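Local coordinates for K Homology domain-containing protein (Pyrococcus horikoshii, PDB 2E3U) that probably binds RNA through two KH domains, as a Dim2p-like factor in the processing of pre-ribosomal RNA, at residues 121-126 against 166-171; 36-41 against 96-101; 158-163 against 179-184. All blocks are in the same frame, centred on the assembly; numbering follows the deposited sequence.

Contact 1 of 3, residues 121-126 against 166-171; sequences IINLTD and GKTVAI
I121 spreads two branches over the neighbouring strand: CD1 lies on the methyl of A170, a tight 3.5 Å from its CB, while CG2 meets CG2 of T168 at 3.7 Å. The first torsion sets CG2 anti to the backbone N, on the side of T168, and the second (chi2 -68°) brings CD1 over A170. N123 joins this face, its OD1 being 3.7 Å from CG2 of T168. The hydroxyl of T168 is bonded elsewhere, to R102 NH1 and to the carbonyl of Y165.

Beneath these side chains the antiparallel strands are joined at I122 and V169, a hydrogen-bonded pair with I122 N 2.8 Å from V169 O and V169 N 2.9 Å from I122 O. The non-hydrogen-bonded pairs I121-A170 and N123-T168 flank it. Where the strand gives way to a 3-10 turn, L124 N still reaches K167 O at 2.8 Å. L124 then packs CB and CG against that same carbonyl and turns its buried side chain to L136, V139 and I143 of helix 136-144. G166, at positive phi, suits the turn that leads into K167.

The chemistry implies a division of labour: backbone polar groups pair across the strands, I121 and T168 pack with A170 on one face, L124 carries much of the packing beyond the strand end, and the threonine also offers a hydroxyl for bonding beyond the sheet.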
ATOM      1  N   ILE A 121      -4.650   4.697   0.234  1.00 26.72           N
ATOM      2  CA  ILE A 121      -5.538   3.660   0.778  1.00 28.00           C
ATOM      3  C   ILE A 121      -7.016   4.017   0.590  1.00 28.52           C
ATOM      4  O   ILE A 121      -7.483   5.073   1.003  1.00 27.82           O
ATOM      5  CB  ILE A 121      -5.342   3.407   2.291  1.00 27.83           C
ATOM      6  CG1 ILE A 121      -3.875   3.456   2.719  1.00 30.11           C
ATOM      7  CG2 ILE A 121      -6.025   2.102   2.725  1.00 28.92           C
ATOM      8  CD1 ILE A 121      -3.050   2.377   2.208  1.00 34.90           C
ATOM      9  N   ILE A 122      -7.747   3.089  -0.011  1.00 29.71           N
ATOM     10  CA  ILE A 122      -9.160   3.254  -0.305  1.00 30.39           C
ATOM     11  C   ILE A 122      -9.971   2.275   0.541  1.00 30.64           C
ATOM     12  O   ILE A 122      -9.699   1.078   0.529  1.00 30.06           O
ATOM     13  CB  ILE A 122      -9.431   2.970  -1.825  1.00 30.45           C
ATOM     14  CG1 ILE A 122      -8.750   4.019  -2.713  1.00 31.91           C
ATOM     15  CG2 ILE A 122     -10.905   2.945  -2.127  1.00 29.90           C
ATOM     16  CD1 ILE A 122      -9.061   5.476  -2.290  1.00 34.30           C
ATOM     17  N   ASN A 123     -10.966   2.780   1.270  1.00 31.71           N
ATOM     18  CA  ASN A 123     -11.914   1.889   1.940  1.00 32.36           C
ATOM     19  C   ASN A 123     -12.897   1.387   0.896  1.00 31.46           C
ATOM     20  O   ASN A 123     -13.551   2.175   0.225  1.00 30.50           O
ATOM     21  CB  ASN A 123     -12.653   2.589   3.093  1.00 33.55           C
ATOM     22  CG  ASN A 123     -11.711   3.056   4.218  1.00 36.53           C
ATOM     23  OD1 ASN A 123     -11.038   2.244   4.871  1.00 39.62           O
ATOM     24  ND2 ASN A 123     -11.688   4.373   4.464  1.00 36.26           N
ATOM     25  N   LEU A 124     -12.967   0.068   0.755  1.00 31.89           N
ATOM     26  CA  LEU A 124     -13.790  -0.587  -0.260  1.00 32.95           C
ATOM     27  C   LEU A 124     -15.228  -0.153  -0.136  1.00 34.34           C
ATOM     28  O   LEU A 124     -15.972  -0.094  -1.125  1.00 34.77           O
ATOM     29  CB  LEU A 124     -13.711  -2.103  -0.130  1.00 32.47           C
ATOM     30  CG  LEU A 124     -12.465  -2.792  -0.680  1.00 32.39           C
ATOM     31  CD1 LEU A 124     -12.537  -4.289  -0.470  1.00 32.42           C
ATOM     32  CD2 LEU A 124     -12.282  -2.448  -2.125  1.00 31.25           C
ATOM     33  N   THR A 125     -15.590   0.186   1.090  1.00 35.58           N
ATOM     34  CA  THR A 125     -16.929   0.596   1.421  1.00 37.31           C
ATOM     35  C   THR A 125     -17.402   1.845   0.680  1.00 38.40           C
ATOM     36  O   THR A 125     -18.593   1.970   0.395  1.00 38.80           O
ATOM     37  CB  THR A 125     -17.101   0.728   2.942  1.00 36.69           C
ATOM     38  OG1 THR A 125     -18.376   0.222   3.272  1.00 37.26           O
ATOM     39  CG2 THR A 125     -16.964   2.168   3.436  1.00 36.85           C
ATOM     40  N   ASP A 126     -16.498   2.767   0.346  1.00 39.52           N
ATOM     41  CA  ASP A 126     -16.993   3.986  -0.284  1.00 40.62           C
ATOM     42  C   ASP A 126     -16.653   4.116  -1.760  1.00 41.09           C
ATOM     43  O   ASP A 126     -16.595   5.231  -2.300  1.00 41.56           O
ATOM     44  CB  ASP A 126     -16.752   5.260   0.558  1.00 41.01           C
ATOM     45  CG  ASP A 126     -15.314   5.452   0.942  1.00 40.91           C
ATOM     46  OD1 ASP A 126     -14.522   5.797   0.047  1.00 41.25           O
ATOM     47  OD2 ASP A 126     -14.991   5.302   2.141  1.00 41.06           O
ATOM     48  N   GLY A 166      -8.559  -7.135   3.263  1.00 25.93           N
ATOM     49  CA  GLY A 166      -9.672  -6.843   4.154  1.00 25.19           C
ATOM     50  C   GLY A 166     -10.614  -5.823   3.544  1.00 25.86           C
ATOM     51  O   GLY A 166     -11.187  -6.047   2.466  1.00 25.84           O
ATOM     52  N   LYS A 167     -10.738  -4.688   4.226  1.00 25.33           N
ATOM     53  CA  LYS A 167     -11.702  -3.661   3.878  1.00 25.54           C
ATOM     54  C   LYS A 167     -11.119  -2.542   3.005  1.00 23.88           C
ATOM     55  O   LYS A 167     -11.783  -1.533   2.763  1.00 24.02           O
ATOM     56  CB  LYS A 167     -12.352  -3.095   5.163  1.00 25.90           C
ATOM     57  CG  LYS A 167     -13.212  -4.120   5.925  1.00 26.74           C
ATOM     58  CD  LYS A 167     -13.994  -3.489   7.073  1.00 28.18           C
ATOM     59  CE  LYS A 167     -15.334  -2.901   6.591  1.00 32.45           C
ATOM     60  NZ  LYS A 167     -16.230  -2.526   7.734  1.00 33.51           N
ATOM     61  N   THR A 168      -9.894  -2.720   2.524  1.00 22.65           N
ATOM     62  CA  THR A 168      -9.236  -1.673   1.729  1.00 20.96           C
ATOM     63  C   THR A 168      -8.650  -2.213   0.453  1.00 20.34           C
ATOM     64  O   THR A 168      -8.431  -3.411   0.320  1.00 19.56           O
ATOM     65  CB  THR A 168      -8.085  -0.982   2.481  1.00 21.00           C
ATOM     66  OG1 THR A 168      -7.054  -1.940   2.768  1.00 21.52           O
ATOM     67  CG2 THR A 168      -8.563  -0.298   3.794  1.00 21.31           C
ATOM     68  N   VAL A 169      -8.391  -1.297  -0.483  1.00 20.33           N
ATOM     69  CA  VAL A 169      -7.466  -1.506  -1.582  1.00 19.67           C
ATOM     70  C   VAL A 169      -6.413  -0.451  -1.362  1.00 19.82           C
ATOM     71  O   VAL A 169      -6.753   0.675  -1.026  1.00 20.99           O
ATOM     72  CB  VAL A 169      -8.094  -1.246  -2.999  1.00 20.02           C
ATOM     73  CG1 VAL A 169      -7.212  -1.812  -4.113  1.00 16.79           C
ATOM     74  CG2 VAL A 169      -9.420  -1.861  -3.091  1.00 21.96           C
ATOM     75  N   ALA A 170      -5.139  -0.795  -1.551  1.00 19.24           N
ATOM     76  CA  ALA A 170      -4.052   0.187  -1.394  1.00 18.93           C
ATOM     77  C   ALA A 170      -3.226   0.241  -2.686  1.00 18.81           C
ATOM     78  O   ALA A 170      -3.019  -0.779  -3.317  1.00 19.35           O
ATOM     79  CB  ALA A 170      -3.171  -0.143  -0.195  1.00 17.21           C
ATOM     80  N   ILE A 171      -2.778   1.434  -3.062  1.00 17.69           N
ATOM     81  CA  ILE A 171      -2.135   1.680  -4.337  1.00 16.81           C
ATOM     82  C   ILE A 171      -0.833   2.429  -4.099  1.00 16.41           C
ATOM     83  O   ILE A 171      -0.767   3.304  -3.240  1.00 16.13           O
ATOM     84  CB  ILE A 171      -3.039   2.487  -5.301  1.00 17.00           C
ATOM     85  CG1 ILE A 171      -4.470   1.916  -5.305  1.00 17.04           C
ATOM     86  CG2 ILE A 171      -2.435   2.486  -6.720  1.00 16.01           C
ATOM     87  CD1 ILE A 171      -5.518   2.711  -6.165  1.00 18.07           C
TER

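Contact 2 of 3, residues 36-41 against 96-101; sequences EYVKIP and IVLAIG
V97 and L98 of the helix meet V38 of the strand through apolar carbons. CG1 of V97 comes 3.7 Å from CG2 of V38, and CD2 of L98 closes on CB of the same valine at 3.8 Å, with V38 CG1 beside it. CG1 of V97 stands anti to the backbone N (chi1 174°) and is thereby placed to touch I40 as well, 3.8 Å from that residue's CG2. The side chains of I40 and V97 cross at about a right angle, and CG2 of I40 also rests on the helix backbone, 3.6 Å from V97 O.

One helical turn further on, G101 brings its bare CA to within 3.8 Å of I40 CB. A beta carbon at this position would collide with I40 CG2, which explains why glycine suits the place where the CA atoms of the two segments come nearest. P41 continues the line, its CD 3.3 Å from G101 O. V97 suits its place because one short methyl, CG1, fits between V38 and I40, while the longer L98 extends CD2 to V38.

The next shell sets the positions of these groups. Backbone bonds of V38 with V76 and of I40 with G74 hold the segment 36-41 to strand 75-80 and to G74 just before it; V76 also packs on both V38 and V97. L48 of helix 42-49 touches I40 and V97 as well, while R44 NE is hydrogen-bonded to I100 O near the helix end. The contact therefore lies in the core of the first KH domain, where the last turns of helix 87-101 cover the edge strand 35-39 of a three-stranded antiparallel sheet and helix 42-49 packs alongside.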
ATOM      1  N   GLU A  36       5.789  10.246  13.694  1.00 25.64           N
ATOM      2  CA  GLU A  36       4.518   9.821  13.086  1.00 25.10           C
ATOM      3  C   GLU A  36       3.979   8.608  13.820  1.00 24.60           C
ATOM      4  O   GLU A  36       4.717   7.691  14.195  1.00 23.66           O
ATOM      5  CB  GLU A  36       4.661   9.501  11.592  1.00 25.03           C
ATOM      6  CG  GLU A  36       5.224  10.632  10.751  1.00 28.19           C
ATOM      7  CD  GLU A  36       4.307  11.869  10.673  1.00 33.52           C
ATOM      8  OE1 GLU A  36       3.059  11.683  10.557  1.00 33.66           O
ATOM      9  OE2 GLU A  36       4.848  13.011  10.717  1.00 34.10           O
ATOM     10  N   TYR A  37       2.679   8.601  14.037  1.00 24.45           N
ATOM     11  CA  TYR A  37       2.075   7.506  14.787  1.00 24.10           C
ATOM     12  C   TYR A  37       1.059   6.824  13.901  1.00 23.21           C
ATOM     13  O   TYR A  37       0.182   7.492  13.367  1.00 23.68           O
ATOM     14  CB  TYR A  37       1.389   8.040  16.049  1.00 23.40           C
ATOM     15  CG  TYR A  37       0.338   7.126  16.637  1.00 22.18           C
ATOM     16  CD1 TYR A  37      -0.979   7.144  16.166  1.00 22.87           C
ATOM     17  CD2 TYR A  37       0.650   6.270  17.683  1.00 23.08           C
ATOM     18  CE1 TYR A  37      -1.968   6.317  16.717  1.00 24.21           C
ATOM     19  CE2 TYR A  37      -0.329   5.445  18.270  1.00 25.03           C
ATOM     20  CZ  TYR A  37      -1.634   5.472  17.779  1.00 24.48           C
ATOM     21  OH  TYR A  37      -2.590   4.651  18.326  1.00 24.03           O
ATOM     22  N   VAL A  38       1.153   5.508  13.760  1.00 22.79           N
ATOM     23  CA  VAL A  38       0.082   4.772  13.042  1.00 23.12           C
ATOM     24  C   VAL A  38      -0.374   3.506  13.757  1.00 23.28           C
ATOM     25  O   VAL A  38       0.143   3.154  14.799  1.00 23.46           O
ATOM     26  CB  VAL A  38       0.453   4.446  11.537  1.00 22.57           C
ATOM     27  CG1 VAL A  38       0.711   5.720  10.748  1.00 21.96           C
ATOM     28  CG2 VAL A  38       1.619   3.476  11.425  1.00 21.40           C
ATOM     29  N   LYS A  39      -1.341   2.812  13.176  1.00 24.28           N
ATOM     30  CA  LYS A  39      -1.794   1.547  13.725  1.00 25.01           C
ATOM     31  C   LYS A  39      -2.025   0.621  12.556  1.00 25.09           C
ATOM     32  O   LYS A  39      -2.727   0.997  11.619  1.00 25.40           O
ATOM     33  CB  LYS A  39      -3.102   1.770  14.513  1.00 25.44           C
ATOM     34  CG  LYS A  39      -3.481   0.675  15.509  1.00 27.57           C
ATOM     35  CD  LYS A  39      -4.077   1.304  16.777  1.00 28.45           C
ATOM     36  CE  LYS A  39      -4.595   0.248  17.747  1.00 32.49           C
ATOM     37  NZ  LYS A  39      -5.520   0.787  18.823  1.00 32.26           N
ATOM     38  N   ILE A  40      -1.417  -0.570  12.605  1.00 24.97           N
ATOM     39  CA  ILE A  40      -1.579  -1.612  11.580  1.00 24.23           C
ATOM     40  C   ILE A  40      -2.273  -2.822  12.231  1.00 24.97           C
ATOM     41  O   ILE A  40      -2.280  -2.929  13.451  1.00 25.01           O
ATOM     42  CB  ILE A  40      -0.217  -2.000  10.890  1.00 24.59           C
ATOM     43  CG1 ILE A  40       0.718  -2.799  11.842  1.00 23.42           C
ATOM     44  CG2 ILE A  40       0.474  -0.744  10.329  1.00 21.89           C
ATOM     45  CD1 ILE A  40       1.905  -3.524  11.084  1.00 23.87           C
ATOM     46  N   PRO A  41      -2.891  -3.712  11.424  1.00 25.27           N
ATOM     47  CA  PRO A  41      -3.559  -4.890  12.010  1.00 25.88           C
ATOM     48  C   PRO A  41      -2.582  -5.779  12.735  1.00 26.13           C
ATOM     49  O   PRO A  41      -1.441  -5.907  12.294  1.00 26.04           O
ATOM     50  CB  PRO A  41      -4.113  -5.659  10.784  1.00 25.26           C
ATOM     51  CG  PRO A  41      -4.033  -4.734   9.635  1.00 24.89           C
ATOM     52  CD  PRO A  41      -3.016  -3.667   9.951  1.00 25.13           C
ATOM     53  N   ILE A  96       5.481   3.204   4.261  1.00 14.54           N
ATOM     54  CA  ILE A  96       5.920   1.821   4.096  1.00 14.73           C
ATOM     55  C   ILE A  96       5.293   0.907   5.135  1.00 15.11           C
ATOM     56  O   ILE A  96       4.788  -0.173   4.791  1.00 15.98           O
ATOM     57  CB  ILE A  96       7.469   1.703   4.176  1.00 14.25           C
ATOM     58  CG1 ILE A  96       8.091   2.342   2.947  1.00 13.66           C
ATOM     59  CG2 ILE A  96       7.916   0.227   4.352  1.00 15.55           C
ATOM     60  CD1 ILE A  96       9.616   2.609   3.110  1.00 14.78           C
ATOM     61  N   VAL A  97       5.361   1.328   6.404  1.00 14.63           N
ATOM     62  CA  VAL A  97       4.615   0.691   7.500  1.00 14.50           C
ATOM     63  C   VAL A  97       3.119   0.502   7.202  1.00 15.15           C
ATOM     64  O   VAL A  97       2.565  -0.620   7.376  1.00 14.93           O
ATOM     65  CB  VAL A  97       4.746   1.507   8.817  1.00 13.93           C
ATOM     66  CG1 VAL A  97       3.854   0.940   9.919  1.00 11.32           C
ATOM     67  CG2 VAL A  97       6.220   1.550   9.256  1.00 11.61           C
ATOM     68  N   LEU A  98       2.464   1.600   6.816  1.00 14.38           N
ATOM     69  CA  LEU A  98       1.045   1.556   6.387  1.00 14.20           C
ATOM     70  C   LEU A  98       0.764   0.619   5.200  1.00 14.23           C
ATOM     71  O   LEU A  98      -0.256  -0.063   5.194  1.00 13.19           O
ATOM     72  CB  LEU A  98       0.540   2.958   6.003  1.00 13.90           C
ATOM     73  CG  LEU A  98       0.344   3.944   7.136  1.00 14.01           C
ATOM     74  CD1 LEU A  98      -0.010   5.284   6.505  1.00  9.90           C
ATOM     75  CD2 LEU A  98      -0.802   3.403   8.076  1.00 12.19           C
ATOM     76  N   ALA A  99       1.659   0.640   4.197  1.00 13.89           N
ATOM     77  CA  ALA A  99       1.571  -0.230   3.025  1.00 15.22           C
ATOM     78  C   ALA A  99       1.674  -1.732   3.420  1.00 15.85           C
ATOM     79  O   ALA A  99       0.866  -2.539   2.984  1.00 15.44           O
ATOM     80  CB  ALA A  99       2.667   0.142   1.997  1.00 14.73           C
ATOM     81  N   ILE A 100       2.678  -2.083   4.232  1.00 16.66           N
ATOM     82  CA  ILE A 100       2.777  -3.426   4.822  1.00 17.55           C
ATOM     83  C   ILE A 100       1.499  -3.795   5.624  1.00 18.19           C
ATOM     84  O   ILE A 100       0.939  -4.869   5.471  1.00 19.23           O
ATOM     85  CB  ILE A 100       4.059  -3.550   5.709  1.00 18.19           C
ATOM     86  CG1 ILE A 100       5.306  -3.317   4.838  1.00 16.87           C
ATOM     87  CG2 ILE A 100       4.128  -4.955   6.427  1.00 17.90           C
ATOM     88  CD1 ILE A 100       6.620  -3.162   5.657  1.00 16.34           C
ATOM     89  N   GLY A 101       1.043  -2.892   6.468  1.00 17.95           N
ATOM     90  CA  GLY A 101      -0.170  -3.092   7.209  1.00 18.06           C
ATOM     91  C   GLY A 101      -1.385  -3.338   6.364  1.00 18.61           C
ATOM     92  O   GLY A 101      -2.271  -4.094   6.788  1.00 19.94           O
TER

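Contact 3 of 3, residues 158-163 against 179-184; sequences SGASVS and EIAKTA
An ST turn at the end of helix 149-158 sets S158 against I180 and A181 of helix 175-189. In this turn OG of S158 accepts a hydrogen bond from A160 N, 3.1 Å away and fairly straight at 156° about the hydrogen. The hydroxyl reaches this amide because OG lies between the backbone N and the carbonyl carbon (chi1 73°); it is also hydrogen-bonded to I154 O one turn earlier. Gripped by these two bonds, it can be buried in apolar surroundings, with OG 3.6 Å from CB of A181. The beta carbon of the serine meets the isoleucine instead, S158 CB being 3.6 Å from I180 CG2.

G159, whose positive phi suits a glycine, breaks the helix and turns the chain toward the strand. A160 follows with its CB 3.9 Å from CB of A181, and V162 adds a looser contact, CG2 to A181 CB at 4.3 Å. A181 thus faces three residues in turn, and its small side chain suits so close an approach of the helix to the turn. An alanine in place of S158 would probably leave A160 N and I154 O without this partner and let the turn out of the helix become less fixed.

Around the contact, I171 of strand 168-173 packs on A160 and A181, and I154 of helix 149-158 also touches A181. I180 reaches on to L201, so helix 175-189 lies between this corner of the second KH domain and helix 194-203.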
ATOM      1  N   SER A 158      -1.614   0.239 -15.597  1.00 19.52           N
ATOM      2  CA  SER A 158      -1.495   1.516 -14.881  1.00 19.77           C
ATOM      3  C   SER A 158      -0.048   1.828 -14.404  1.00 19.11           C
ATOM      4  O   SER A 158       0.292   2.974 -14.263  1.00 19.49           O
ATOM      5  CB  SER A 158      -2.402   1.516 -13.657  1.00 19.24           C
ATOM      6  OG  SER A 158      -1.843   0.667 -12.655  1.00 17.38           O
ATOM      7  N   GLY A 159       0.765   0.811 -14.143  1.00 18.46           N
ATOM      8  CA  GLY A 159       2.105   0.992 -13.576  1.00 18.68           C
ATOM      9  C   GLY A 159       2.120   1.109 -12.030  1.00 18.80           C
ATOM     10  O   GLY A 159       3.193   1.173 -11.404  1.00 20.03           O
ATOM     11  N   ALA A 160       0.946   1.175 -11.417  1.00 17.01           N
ATOM     12  CA  ALA A 160       0.809   1.172  -9.971  1.00 16.65           C
ATOM     13  C   ALA A 160       0.887  -0.265  -9.375  1.00 16.13           C
ATOM     14  O   ALA A 160       0.576  -1.237 -10.041  1.00 15.89           O
ATOM     15  CB  ALA A 160      -0.508   1.844  -9.560  1.00 16.02           C
ATOM     16  N   SER A 161       1.312  -0.371  -8.121  1.00 16.35           N
ATOM     17  CA  SER A 161       1.215  -1.610  -7.363  1.00 16.63           C
ATOM     18  C   SER A 161      -0.103  -1.547  -6.596  1.00 16.65           C
ATOM     19  O   SER A 161      -0.482  -0.482  -6.113  1.00 16.96           O
ATOM     20  CB  SER A 161       2.379  -1.717  -6.380  1.00 15.86           C
ATOM     21  OG  SER A 161       3.648  -1.798  -7.014  1.00 17.37           O
ATOM     22  N   VAL A 162      -0.771  -2.689  -6.450  1.00 17.44           N
ATOM     23  CA  VAL A 162      -2.130  -2.751  -5.869  1.00 17.79           C
ATOM     24  C   VAL A 162      -2.261  -3.872  -4.860  1.00 18.10           C
ATOM     25  O   VAL A 162      -1.923  -4.987  -5.151  1.00 17.80           O
ATOM     26  CB  VAL A 162      -3.206  -2.997  -6.948  1.00 17.94           C
ATOM     27  CG1 VAL A 162      -4.594  -3.225  -6.289  1.00 15.35           C
ATOM     28  CG2 VAL A 162      -3.235  -1.812  -7.971  1.00 15.94           C
ATOM     29  N   SER A 163      -2.776  -3.560  -3.679  1.00 17.46           N
ATOM     30  CA  SER A 163      -2.993  -4.566  -2.640  1.00 18.18           C
ATOM     31  C   SER A 163      -4.462  -4.524  -2.160  1.00 18.96           C
ATOM     32  O   SER A 163      -4.946  -3.493  -1.673  1.00 17.88           O
ATOM     33  CB  SER A 163      -2.042  -4.300  -1.457  1.00 17.11           C
ATOM     34  OG  SER A 163      -2.361  -5.146  -0.385  1.00 15.89           O
ATOM     35  N   GLU A 179      -4.035   7.333 -10.032  1.00 21.52           N
ATOM     36  CA  GLU A 179      -5.278   7.824 -10.569  1.00 22.54           C
ATOM     37  C   GLU A 179      -5.882   6.849 -11.601  1.00 22.77           C
ATOM     38  O   GLU A 179      -7.097   6.598 -11.594  1.00 23.35           O
ATOM     39  CB  GLU A 179      -5.012   9.207 -11.194  1.00 23.36           C
ATOM     40  CG  GLU A 179      -6.144  10.171 -11.087  1.00 26.95           C
ATOM     41  CD  GLU A 179      -7.374   9.697 -11.815  1.00 35.16           C
ATOM     42  OE1 GLU A 179      -8.476   9.815 -11.223  1.00 38.79           O
ATOM     43  OE2 GLU A 179      -7.238   9.212 -12.976  1.00 38.20           O
ATOM     44  N   ILE A 180      -5.039   6.300 -12.482  1.00 22.24           N
ATOM     45  CA  ILE A 180      -5.449   5.279 -13.448  1.00 21.21           C
ATOM     46  C   ILE A 180      -5.927   3.955 -12.789  1.00 21.34           C
ATOM     47  O   ILE A 180      -6.969   3.410 -13.182  1.00 19.96           O
ATOM     48  CB  ILE A 180      -4.310   4.975 -14.457  1.00 21.43           C
ATOM     49  CG1 ILE A 180      -4.005   6.195 -15.327  1.00 22.04           C
ATOM     50  CG2 ILE A 180      -4.665   3.738 -15.370  1.00 21.73           C
ATOM     51  CD1 ILE A 180      -2.713   6.072 -16.093  1.00 23.75           C
ATOM     52  N   ALA A 181      -5.141   3.419 -11.837  1.00 21.13           N
ATOM     53  CA  ALA A 181      -5.502   2.169 -11.119  1.00 20.71           C
ATOM     54  C   ALA A 181      -6.732   2.429 -10.296  1.00 20.79           C
ATOM     55  O   ALA A 181      -7.671   1.652 -10.331  1.00 22.35           O
ATOM     56  CB  ALA A 181      -4.342   1.641 -10.213  1.00 18.92           C
ATOM     57  N   LYS A 182      -6.741   3.529  -9.560  1.00 21.02           N
ATOM     58  CA  LYS A 182      -7.930   3.935  -8.795  1.00 21.54           C
ATOM     59  C   LYS A 182      -9.212   3.922  -9.632  1.00 21.25           C
ATOM     60  O   LYS A 182     -10.222   3.336  -9.225  1.00 20.90           O
ATOM     61  CB  LYS A 182      -7.739   5.334  -8.154  1.00 21.50           C
ATOM     62  CG  LYS A 182      -8.650   5.590  -6.974  1.00 20.96           C
ATOM     63  CD  LYS A 182      -8.683   7.059  -6.522  1.00 22.09           C
ATOM     64  CE  LYS A 182      -9.908   7.301  -5.628  1.00 21.68           C
ATOM     65  NZ  LYS A 182      -9.742   8.441  -4.683  1.00 27.53           N
ATOM     66  N   THR A 183      -9.176   4.625 -10.761  1.00 21.27           N
ATOM     67  CA  THR A 183     -10.317   4.676 -11.707  1.00 22.21           C
ATOM     68  C   THR A 183     -10.783   3.296 -12.225  1.00 21.81           C
ATOM     69  O   THR A 183     -11.975   3.025 -12.202  1.00 21.91           O
ATOM     70  CB  THR A 183     -10.021   5.605 -12.890  1.00 21.62           C
ATOM     71  OG1 THR A 183      -9.629   6.886 -12.380  1.00 24.42           O
ATOM     72  CG2 THR A 183     -11.247   5.795 -13.744  1.00 22.81           C
ATOM     73  N   ALA A 184      -9.848   2.434 -12.649  1.00 22.18           N
ATOM     74  CA  ALA A 184     -10.162   1.060 -13.073  1.00 22.27           C
ATOM     75  C   ALA A 184     -10.835   0.267 -11.951  1.00 22.47           C
ATOM     76  O   ALA A 184     -11.830  -0.411 -12.169  1.00 22.37           O
ATOM     77  CB  ALA A 184      -8.902   0.355 -13.509  1.00 22.77           C
TER

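Overall arrangement
Contacts 1 and 3 belong to the second KH domain, contact 2 to the first. The centres of contacts 1 and 3 are about 12 Å apart and the two meet in one sheet, where A170 N lies 2.7 Å from S163 O, a probable hydrogen bond; beside it I171 CG2 packs 3.5 Å from A160 CB. Strand 168-173 is therefore shared, paired with 118-123 on one edge and 161-165 on the other. Contact 2 has its centre about 14 Å from that of contact 1 and 20 Å from that of contact 3; its nearest atoms are about 5 Å from either, without touching. R102, just after helix 87-101, spans the domains by touching P41 and bonding to T168.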